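DnaD-like replication protein (Streptococcus mutans UA159, PDB 2ZC2) probably takes part in the initiation of DNA replication, as a member of the DnaB/DnaD family, and binds zinc ions. Local coordinates at residues A[24-29]-A[38-43]; A[16-21]-A[53-58]; A[45-50]-A[59-64]. One frame throughout, in Å; residues are numbered along the deposited sequence. Where two conformers were deposited one is given.

Contact 1 (A[24-29]-A[38-43]); sequences EDLQKT and DLVRSA. With ZN (zinc ion), chain E; ZN (zinc ion), chain C.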
loop_
_atom_site.group_PDB
_atom_site.type_symbol
_atom_site.label_atom_id
_atom_site.label_comp_id
_atom_site.label_asym_id
_atom_site.label_seq_id
_atom_site.Cartn_x
_atom_site.Cartn_y
_atom_site.Cartn_z
ATOM N N GLU A 24 -1.231 11.314 4.065
ATOM C CA GLU A 24 -2.628 11.615 3.745
ATOM C C GLU A 24 -3.188 10.686 2.677
ATOM O O GLU A 24 -4.333 10.229 2.725
ATOM C CB GLU A 24 -2.749 13.101 3.308
ATOM C CG GLU A 24 -3.665 13.300 2.050
ATOM C CD GLU A 24 -3.024 14.180 0.911
ATOM O OE1 GLU A 24 -2.378 13.619 -0.052
ATOM O OE2 GLU A 24 -3.192 15.439 1.009
ATOM N N ASP A 25 -2.365 10.369 1.685
ATOM C CA ASP A 25 -2.766 9.398 0.663
ATOM C C ASP A 25 -3.083 8.053 1.247
ATOM O O ASP A 25 -4.078 7.430 0.878
ATOM C CB ASP A 25 -1.644 9.209 -0.358
ATOM C CG ASP A 25 -1.827 10.072 -1.595
ATOM O OD1 ASP A 25 -2.872 10.741 -1.780
ATOM O OD2 ASP A 25 -0.902 10.036 -2.420
ATOM N N LEU A 26 -2.228 7.587 2.134
ATOM C CA LEU A 26 -2.488 6.320 2.833
ATOM C C LEU A 26 -3.799 6.342 3.629
ATOM O O LEU A 26 -4.577 5.395 3.559
ATOM C CB LEU A 26 -1.349 6.024 3.786
ATOM C CG LEU A 26 -0.538 4.732 3.684
ATOM C CD1 LEU A 26 -0.191 4.462 2.239
ATOM C CD2 LEU A 26 0.719 4.782 4.583
ATOM N N GLN A 27 -4.031 7.420 4.396
ATOM C CA GLN A 27 -5.294 7.585 5.174
ATOM C C GLN A 27 -6.482 7.481 4.290
ATOM O O GLN A 27 -7.445 6.763 4.601
ATOM C CB GLN A 27 -5.353 8.908 5.963
ATOM C CG GLN A 27 -4.554 8.863 7.228
ATOM C CD GLN A 27 -4.071 10.218 7.704
ATOM O OE1 GLN A 27 -3.164 10.305 8.559
ATOM N NE2 GLN A 27 -4.650 11.291 7.155
ATOM N N LYS A 28 -6.398 8.191 3.167
ATOM C CA LYS A 28 -7.456 8.193 2.163
ATOM C C LYS A 28 -7.778 6.822 1.595
ATOM O O LYS A 28 -8.944 6.410 1.609
ATOM C CB LYS A 28 -7.160 9.231 1.057
ATOM C CG LYS A 28 -7.671 10.644 1.460
ATOM C CD LYS A 28 -6.744 11.847 1.140
ATOM C CE LYS A 28 -6.707 12.212 -0.339
ATOM N NZ LYS A 28 -7.724 11.550 -1.257
ATOM N N THR A 29 -6.760 6.108 1.113
ATOM C CA THR A 29 -6.956 4.777 0.542
ATOM C C THR A 29 -7.598 3.820 1.544
ATOM O O THR A 29 -8.466 3.013 1.179
ATOM C CB THR A 29 -5.626 4.147 -0.010
ATOM O OG1 THR A 29 -4.806 3.718 1.066
ATOM C CG2 THR A 29 -4.825 5.115 -0.815
ATOM N N ASP A 38 -4.198 -4.447 5.202
ATOM C CA ASP A 38 -3.349 -5.607 4.928
ATOM C C ASP A 38 -3.203 -5.869 3.451
ATOM O O ASP A 38 -2.264 -6.505 3.049
ATOM C CB ASP A 38 -3.774 -6.849 5.699
ATOM C CG ASP A 38 -3.668 -6.632 7.200
ATOM O OD1 ASP A 38 -2.555 -6.786 7.731
ATOM O OD2 ASP A 38 -4.680 -6.249 7.848
ATOM N N LEU A 39 -4.132 -5.319 2.667
ATOM C CA LEU A 39 -3.994 -5.278 1.234
ATOM C C LEU A 39 -2.922 -4.264 0.795
ATOM O O LEU A 39 -2.110 -4.554 -0.124
ATOM C CB LEU A 39 -5.323 -4.951 0.566
ATOM C CG LEU A 39 -5.210 -4.995 -0.976
ATOM C CD1 LEU A 39 -5.032 -6.471 -1.433
ATOM C CD2 LEU A 39 -6.364 -4.327 -1.720
ATOM N N VAL A 40 -2.936 -3.091 1.431
ATOM C CA VAL A 40 -1.868 -2.102 1.263
ATOM C C VAL A 40 -0.482 -2.699 1.578
ATOM O O VAL A 40 0.478 -2.571 0.800
ATOM C CB VAL A 40 -2.142 -0.791 2.039
ATOM C CG1 VAL A 40 -1.033 0.242 1.796
ATOM C CG2 VAL A 40 -3.482 -0.152 1.600
ATOM N N ARG A 41 -0.384 -3.338 2.742
ATOM C CA ARG A 41 0.816 -3.996 3.143
ATOM C C ARG A 41 1.235 -5.089 2.126
ATOM O O ARG A 41 2.451 -5.243 1.843
ATOM C CB ARG A 41 0.618 -4.590 4.562
ATOM C CG ARG A 41 1.700 -5.589 5.046
ATOM C CD ARG A 41 1.450 -5.977 6.555
ATOM N NE ARG A 41 1.578 -4.807 7.448
ATOM C CZ ARG A 41 0.585 -4.182 8.082
ATOM N NH1 ARG A 41 -0.689 -4.565 7.951
ATOM N NH2 ARG A 41 0.881 -3.159 8.869
ATOM N N SER A 42 0.283 -5.834 1.568
ATOM C CA SER A 42 0.728 -6.810 0.567
ATOM C C SER A 42 1.155 -6.214 -0.790
ATOM O O SER A 42 1.955 -6.827 -1.493
ATOM C CB SER A 42 -0.252 -7.908 0.382
ATOM O OG SER A 42 -1.351 -7.409 -0.256
ATOM N N ALA A 43 0.712 -4.986 -1.091
ATOM C CA ALA A 43 1.270 -4.243 -2.251
ATOM C C ALA A 43 2.692 -3.838 -1.961
ATOM O O ALA A 43 3.565 -3.945 -2.829
ATOM C CB ALA A 43 0.395 -3.086 -2.613
HETATM ZN ZN ZN E . -2.575 -6.389 9.821
HETATM ZN ZN ZN C . -1.240 11.402 -3.890
#
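Val40 turns both of its methyl groups to helix 20-32. CG1 of Val40 comes within 4.3 Å of Leu26 CD1, and CG2 of Val40 lies 4.1 Å from Thr29 OG1. One torsion sets this up. In Val40, chi1 near 180° (-178°) carries CG1 away from the amide nitrogen, and CG2 then falls beside that nitrogen, on the side of Thr29.

The two halves of the contact differ. Leu26 and Val40 form the buried half. Leu18 also packs on Leu26, and Leu6 and Phe10 of helix 5-14 close over Val40. Thr29 forms the looser edge. It is partly exposed, and it meets the valine through a hydroxyl. That hydroxyl is already engaged, since Thr29 OG1 donates to Leu26 O of its own helix at 3.0 Å. OG1 lies 26° out of the plane of the Leu26 carbonyl.

Asp25 and Asp38 lie outside this packing. Asp25 OD2 binds one zinc ion at 2.0 Å, and Asp38 OD1 binds another at 2.1 Å. Asp38 OD1 also takes a salt bridge from Arg41 NH1 at 2.9 Å, but as a hydrogen bond this is weak, with an angle of 125°. Arg41 NE is held in turn by Asp9.

The contact packs the consecutive helices 20-32 and 37-50 in the core of the all-helical domain. Sharing OD1 between zinc and arginine would probably keep the Asp38 carboxylate ionised.

Contact 2 (A[16-21]-A[53-58]); sequences RMLSPF and TNWNYI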
loop_
_atom_site.group_PDB
_atom_site.type_symbol
_atom_site.label_atom_id
_atom_site.label_comp_id
_atom_site.label_asym_id
_atom_site.label_seq_id
_atom_site.Cartn_x
_atom_site.Cartn_y
_atom_site.Cartn_z
ATOM N N ARG A 16 12.891 5.991 4.625
ATOM C CA ARG A 16 12.689 7.426 4.773
ATOM C C ARG A 16 11.328 7.618 5.367
ATOM O O ARG A 16 10.495 6.715 5.332
ATOM C CB ARG A 16 12.766 8.152 3.409
ATOM C CG ARG A 16 11.621 7.771 2.422
ATOM C CD ARG A 16 11.832 8.393 1.021
ATOM N NE ARG A 16 10.750 8.088 0.072
ATOM C CZ ARG A 16 9.488 8.507 0.232
ATOM N NH1 ARG A 16 9.148 9.232 1.299
ATOM N NH2 ARG A 16 8.571 8.228 -0.674
HETATM N N MSE A 17 11.087 8.810 5.896
HETATM C CA MSE A 17 9.793 9.136 6.457
HETATM C C MSE A 17 8.791 9.391 5.342
HETATM O O MSE A 17 9.163 9.875 4.277
HETATM C CB MSE A 17 9.894 10.387 7.332
HETATM C CG MSE A 17 10.492 10.135 8.695
HETATM SE SE MSE A 17 10.704 11.781 9.707
HETATM C CE MSE A 17 9.016 12.702 9.267
ATOM N N LEU A 18 7.521 9.083 5.586
ATOM C CA LEU A 18 6.521 9.496 4.628
ATOM C C LEU A 18 6.315 11.004 4.714
ATOM O O LEU A 18 6.312 11.574 5.801
ATOM C CB LEU A 18 5.201 8.761 4.843
ATOM C CG LEU A 18 5.331 7.227 4.738
ATOM C CD1 LEU A 18 3.979 6.565 4.692
ATOM C CD2 LEU A 18 6.223 6.832 3.525
ATOM N N SER A 19 6.132 11.627 3.557
ATOM C CA SER A 19 5.722 13.019 3.471
ATOM C C SER A 19 4.256 13.177 3.982
ATOM O O SER A 19 3.479 12.207 3.960
ATOM C CB SER A 19 5.789 13.390 1.987
ATOM O OG SER A 19 4.511 13.073 1.409
ATOM N N PRO A 20 3.834 14.424 4.384
ATOM C CA PRO A 20 2.409 14.658 4.670
ATOM C C PRO A 20 1.463 14.188 3.600
ATOM O O PRO A 20 0.378 13.638 3.929
ATOM C CB PRO A 20 2.331 16.175 4.811
ATOM C CG PRO A 20 3.683 16.507 5.386
ATOM C CD PRO A 20 4.642 15.623 4.673
ATOM N N PHE A 21 1.826 14.423 2.316
ATOM C CA PHE A 21 1.001 14.012 1.222
ATOM C C PHE A 21 0.853 12.480 1.144
ATOM O O PHE A 21 -0.237 11.939 0.892
ATOM C CB PHE A 21 1.474 14.627 -0.109
ATOM C CG PHE A 21 1.197 16.140 -0.243
ATOM C CD1 PHE A 21 -0.097 16.613 -0.501
ATOM C CD2 PHE A 21 2.227 17.061 -0.109
ATOM C CE1 PHE A 21 -0.379 18.022 -0.629
ATOM C CE2 PHE A 21 1.994 18.452 -0.248
ATOM C CZ PHE A 21 0.687 18.939 -0.511
ATOM N N THR A 53 11.167 -0.923 -4.490
ATOM C CA THR A 53 10.551 -0.290 -3.356
ATOM C C THR A 53 10.559 1.246 -3.614
ATOM O O THR A 53 11.453 1.966 -3.188
ATOM C CB THR A 53 11.176 -0.716 -1.984
ATOM O OG1 THR A 53 11.385 -2.128 -1.950
ATOM C CG2 THR A 53 10.181 -0.414 -0.828
ATOM N N ASN A 54 9.549 1.703 -4.327
ATOM C CA ASN A 54 9.280 3.126 -4.466
ATOM C C ASN A 54 7.798 3.416 -4.364
ATOM O O ASN A 54 6.974 2.557 -4.720
ATOM C CB ASN A 54 9.902 3.706 -5.762
ATOM C CG ASN A 54 9.242 3.227 -7.029
ATOM O OD1 ASN A 54 9.861 2.494 -7.821
ATOM N ND2 ASN A 54 8.053 3.763 -7.332
ATOM N N TRP A 55 7.454 4.595 -3.832
ATOM C CA TRP A 55 6.032 4.956 -3.624
ATOM C C TRP A 55 5.126 4.649 -4.781
ATOM O O TRP A 55 4.105 4.015 -4.616
ATOM C CB TRP A 55 5.885 6.462 -3.278
ATOM C CG TRP A 55 4.415 6.866 -3.070
ATOM C CD1 TRP A 55 3.578 7.458 -3.980
ATOM C CD2 TRP A 55 3.646 6.682 -1.878
ATOM N NE1 TRP A 55 2.361 7.690 -3.412
ATOM C CE2 TRP A 55 2.379 7.205 -2.117
ATOM C CE3 TRP A 55 3.927 6.131 -0.615
ATOM C CZ2 TRP A 55 1.353 7.179 -1.137
ATOM C CZ3 TRP A 55 2.915 6.112 0.374
ATOM C CH2 TRP A 55 1.654 6.654 0.111
ATOM N N ASN A 56 5.462 5.179 -5.964
ATOM C CA ASN A 56 4.621 5.058 -7.179
ATOM C C ASN A 56 4.391 3.630 -7.614
ATOM O O ASN A 56 3.279 3.250 -8.015
ATOM C CB ASN A 56 5.252 5.834 -8.363
ATOM C CG ASN A 56 5.311 7.361 -8.094
ATOM O OD1 ASN A 56 4.866 7.834 -7.067
ATOM N ND2 ASN A 56 5.834 8.115 -9.046
ATOM N N TYR A 57 5.448 2.834 -7.566
ATOM C CA TYR A 57 5.298 1.393 -7.875
ATOM C C TYR A 57 4.311 0.668 -6.971
ATOM O O TYR A 57 3.445 -0.091 -7.436
ATOM C CB TYR A 57 6.683 0.697 -7.889
ATOM C CG TYR A 57 6.696 -0.718 -8.457
ATOM C CD1 TYR A 57 6.996 -0.973 -9.799
ATOM C CD2 TYR A 57 6.449 -1.816 -7.632
ATOM C CE1 TYR A 57 7.018 -2.331 -10.290
ATOM C CE2 TYR A 57 6.463 -3.124 -8.110
ATOM C CZ TYR A 57 6.731 -3.388 -9.423
ATOM O OH TYR A 57 6.793 -4.709 -9.843
ATOM N N ILE A 58 4.412 0.887 -5.673
ATOM C CA ILE A 58 3.420 0.348 -4.715
ATOM C C ILE A 58 2.003 0.804 -5.039
ATOM O O ILE A 58 1.075 0.028 -5.125
ATOM C CB ILE A 58 3.824 0.817 -3.258
ATOM C CG1 ILE A 58 5.182 0.223 -2.888
ATOM C CG2 ILE A 58 2.722 0.387 -2.214
ATOM C CD1 ILE A 58 5.952 0.953 -1.754
HETATM O O HOH W 1 9.552 6.472 -3.102
#
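Trp55 meets the loop before helix 20-32 at two points. Its CB lies 4.1 Å from Arg16 NH2, and its ring atom CZ3 lies 4.5 Å from Leu18 CD1. In sequence order, segment 53-58 starts with Thr53, which packs on helix 5-14 rather than on the loop. Asn54 follows at the N-cap position, and its backbone O accepts from Ile58 N in the first turn of the helix.

Trp55 comes next and carries the contact. With chi1 at 179°, its side chain extends away from its own amide and sends the indole across to the loop. The CB approaches the guanidinium of Arg16 at its edge, near the plane. The guanidinium and indole planes are 49° apart, so the two groups are not stacked. One water joins the segments, accepting from Trp55 N at 2.9 Å and from Arg16 NH2 at 3.2 Å. Leu18 CD1 comes obliquely to CZ3 in loose contact, and Leu26 and Asp25 of helix 20-32 add to the packing on the indole. Farther along, Ile58 is buried in the core.

The contact joins the loop before helix 20-32 to the N-terminal end of helix 55-67. Its chemistry is mixed. Loose apolar contact meets the indole, and water meets the backbone N-H at the helix start. A salt bridge from Arg16 NH2 to Glu22 would help to hold the guanidinium beside Trp55 CB.

Contact 3 (A[45-50]-A[59-64]); sequences REAVFN and QAILRN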
loop_
_atom_site.group_PDB
_atom_site.type_symbol
_atom_site.label_atom_id
_atom_site.label_comp_id
_atom_site.label_asym_id
_atom_site.label_seq_id
_atom_site.Cartn_x
_atom_site.Cartn_y
_atom_site.Cartn_z
ATOM N N ARG A 45 4.686 -5.440 0.216
ATOM C CA ARG A 45 5.390 -6.733 0.137
ATOM C C ARG A 45 5.801 -7.043 -1.275
ATOM O O ARG A 45 6.921 -7.435 -1.511
ATOM C CB ARG A 45 4.509 -7.896 0.640
ATOM C CG ARG A 45 5.294 -9.274 0.741
ATOM C CD ARG A 45 4.442 -10.399 1.384
ATOM N NE ARG A 45 3.742 -11.093 0.308
ATOM C CZ ARG A 45 3.781 -12.410 0.062
ATOM N NH1 ARG A 45 4.457 -13.256 0.854
ATOM N NH2 ARG A 45 3.097 -12.888 -0.977
ATOM N N GLU A 46 4.847 -6.957 -2.198
ATOM C CA GLU A 46 5.089 -7.309 -3.606
ATOM C C GLU A 46 6.140 -6.364 -4.258
ATOM O O GLU A 46 7.025 -6.789 -5.006
ATOM C CB GLU A 46 3.767 -7.325 -4.355
ATOM C CG GLU A 46 3.915 -7.645 -5.783
ATOM C CD GLU A 46 4.588 -9.001 -5.962
ATOM O OE1 GLU A 46 4.122 -10.006 -5.326
ATOM O OE2 GLU A 46 5.600 -9.017 -6.727
ATOM N N ALA A 47 6.099 -5.084 -3.900
ATOM C CA ALA A 47 7.096 -4.145 -4.404
ATOM C C ALA A 47 8.511 -4.563 -3.857
ATOM O O ALA A 47 9.502 -4.566 -4.555
ATOM C CB ALA A 47 6.759 -2.735 -3.912
ATOM N N VAL A 48 8.590 -4.841 -2.577
ATOM C CA VAL A 48 9.809 -5.379 -1.999
ATOM C C VAL A 48 10.300 -6.628 -2.758
ATOM O O VAL A 48 11.490 -6.739 -3.035
ATOM C CB VAL A 48 9.641 -5.686 -0.492
ATOM C CG1 VAL A 48 10.921 -6.359 0.098
ATOM C CG2 VAL A 48 9.347 -4.405 0.314
ATOM N N PHE A 49 9.404 -7.587 -2.992
ATOM C CA PHE A 49 9.791 -8.894 -3.582
ATOM C C PHE A 49 10.291 -8.670 -4.997
ATOM O O PHE A 49 11.046 -9.504 -5.561
ATOM C CB PHE A 49 8.605 -9.876 -3.613
ATOM C CG PHE A 49 8.318 -10.558 -2.284
ATOM C CD1 PHE A 49 9.008 -10.214 -1.136
ATOM C CD2 PHE A 49 7.327 -11.517 -2.206
ATOM C CE1 PHE A 49 8.730 -10.835 0.090
ATOM C CE2 PHE A 49 7.076 -12.146 -1.002
ATOM C CZ PHE A 49 7.779 -11.776 0.150
ATOM N N ASN A 50 9.841 -7.569 -5.606
ATOM C CA ASN A 50 10.286 -7.216 -6.966
ATOM C C ASN A 50 11.551 -6.371 -7.015
ATOM O O ASN A 50 12.102 -6.165 -8.064
ATOM C CB ASN A 50 9.154 -6.532 -7.721
ATOM C CG ASN A 50 8.342 -7.518 -8.523
ATOM O OD1 ASN A 50 8.891 -8.541 -9.016
ATOM N ND2 ASN A 50 7.050 -7.248 -8.679
ATOM N N GLN A 59 1.826 2.094 -5.265
ATOM C CA GLN A 59 0.499 2.589 -5.701
ATOM C C GLN A 59 -0.004 1.989 -7.001
ATOM O O GLN A 59 -1.161 1.776 -7.100
ATOM C CB GLN A 59 0.442 4.132 -5.826
ATOM C CG GLN A 59 0.786 4.797 -4.525
ATOM C CD GLN A 59 -0.220 4.395 -3.412
ATOM O OE1 GLN A 59 0.171 4.054 -2.315
ATOM N NE2 GLN A 59 -1.521 4.450 -3.724
ATOM N N ALA A 60 0.860 1.779 -8.001
ATOM C CA ALA A 60 0.441 1.086 -9.243
ATOM C C ALA A 60 -0.073 -0.361 -8.973
ATOM O O ALA A 60 -1.099 -0.821 -9.533
ATOM C CB ALA A 60 1.597 1.110 -10.269
ATOM N N ILE A 61 0.624 -1.077 -8.094
ATOM C CA ILE A 61 0.107 -2.381 -7.639
ATOM C C ILE A 61 -1.288 -2.257 -7.060
ATOM O O ILE A 61 -2.174 -2.997 -7.472
ATOM C CB ILE A 61 1.090 -3.174 -6.679
ATOM C CG1 ILE A 61 2.425 -3.430 -7.329
ATOM C CG2 ILE A 61 0.446 -4.486 -6.219
ATOM C CD1 ILE A 61 3.586 -3.897 -6.325
ATOM N N LEU A 62 -1.513 -1.314 -6.145
ATOM C CA LEU A 62 -2.831 -1.098 -5.574
ATOM C C LEU A 62 -3.884 -0.742 -6.625
ATOM O O LEU A 62 -5.030 -1.211 -6.534
ATOM C CB LEU A 62 -2.826 -0.001 -4.496
ATOM C CG LEU A 62 -2.143 -0.445 -3.217
ATOM C CD1 LEU A 62 -1.886 0.745 -2.329
ATOM C CD2 LEU A 62 -2.991 -1.571 -2.545
ATOM N N ARG A 63 -3.505 0.096 -7.602
ATOM C CA ARG A 63 -4.427 0.498 -8.695
ATOM C C ARG A 63 -4.788 -0.648 -9.593
ATOM O O ARG A 63 -5.925 -0.788 -9.990
ATOM C CB ARG A 63 -3.843 1.633 -9.573
ATOM C CG ARG A 63 -3.991 2.936 -8.976
ATOM C CD ARG A 63 -3.774 4.040 -10.025
ATOM N NE ARG A 63 -2.509 3.828 -10.692
ATOM C CZ ARG A 63 -1.362 4.356 -10.277
ATOM N NH1 ARG A 63 -1.346 5.154 -9.234
ATOM N NH2 ARG A 63 -0.250 4.120 -10.969
ATOM N N ASN A 64 -3.818 -1.453 -9.972
ATOM C CA ASN A 64 -4.161 -2.643 -10.733
ATOM C C ASN A 64 -5.163 -3.522 -9.956
ATOM O O ASN A 64 -6.166 -3.941 -10.529
ATOM C CB ASN A 64 -2.915 -3.408 -11.169
ATOM C CG ASN A 64 -3.242 -4.775 -11.729
ATOM O OD1 ASN A 64 -3.106 -5.795 -11.024
ATOM N ND2 ASN A 64 -3.726 -4.810 -12.991
#
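Ile61 and Glu46 are brought together by their first two torsions. In Ile61, CG1 lies beside the backbone N and anti to the carbonyl carbon (chi1 -58°). The chain then runs out straight at chi2 (166°), so that CD1 reaches helix 37-50. In Glu46, CG extends away from the amide nitrogen, and the chain bends at chi2 (58°). That bend takes the carboxylate away from helix 55-67 and leaves the CB and CG methylenes against the isoleucine.

A single methyl group makes all the close contacts. Ile61 CD1 lies 3.8 Å from Glu46 CG and 4.0 Å from Glu46 CB. Ile61 CD1 is also 3.7 Å from Ala47 N and 4.2 Å from Ala47 CB. The methyl thus rests on the backbone where Glu46 joins Ala47, as well as on both side chains. The Glu46 and Ile61 side chains cross at about a right angle. Ala47 adds only a small methyl, and the helices come close here: the CA atoms of Ala47 and Ile61 are 7.9 Å apart.

The contact has an inner and an outer part. Ala47 is buried, and Tyr57 and Ile58 of helix 55-67 also pack on it. Ile61 touches Ala43 too, one turn before Ala47 on helix 37-50. Glu46 forms the outer part, with its methylenes touching Ile61 and its acidic end turned away. No polar bond links these two segments; dispersion and the burial of apolar surface hold them.

An isoleucine methyl is set on an alanine and on the aliphatic part of a glutamate. The arrangement is that of two consecutive helices, 37-50 and 55-67, joined by a short loop and packed across each other, within the all-helical domain of this DnaB/DnaD family protein.

Overall arrangement
From the N terminus, helix 5-14 leads into the loop where contact 2 begins. Helix 20-32 follows and turns back through 33-36 into helix 37-50, and contact 1 closes that short loop. Contact 1 lies wholly within the longer loop that contact 2 closes when the chain reaches 53-58. Contact 3 opens at 45-50, after contact 1 has closed, and ends at 59-64. It therefore crosses contact 2 and stands in series with contact 1. Leu26 joins contacts 1 and 2 through Trp55. Ala43 and Leu62 join contacts 1 and 3. Together the contacts tie helices 20-32, 37-50 and 55-67 into one small core.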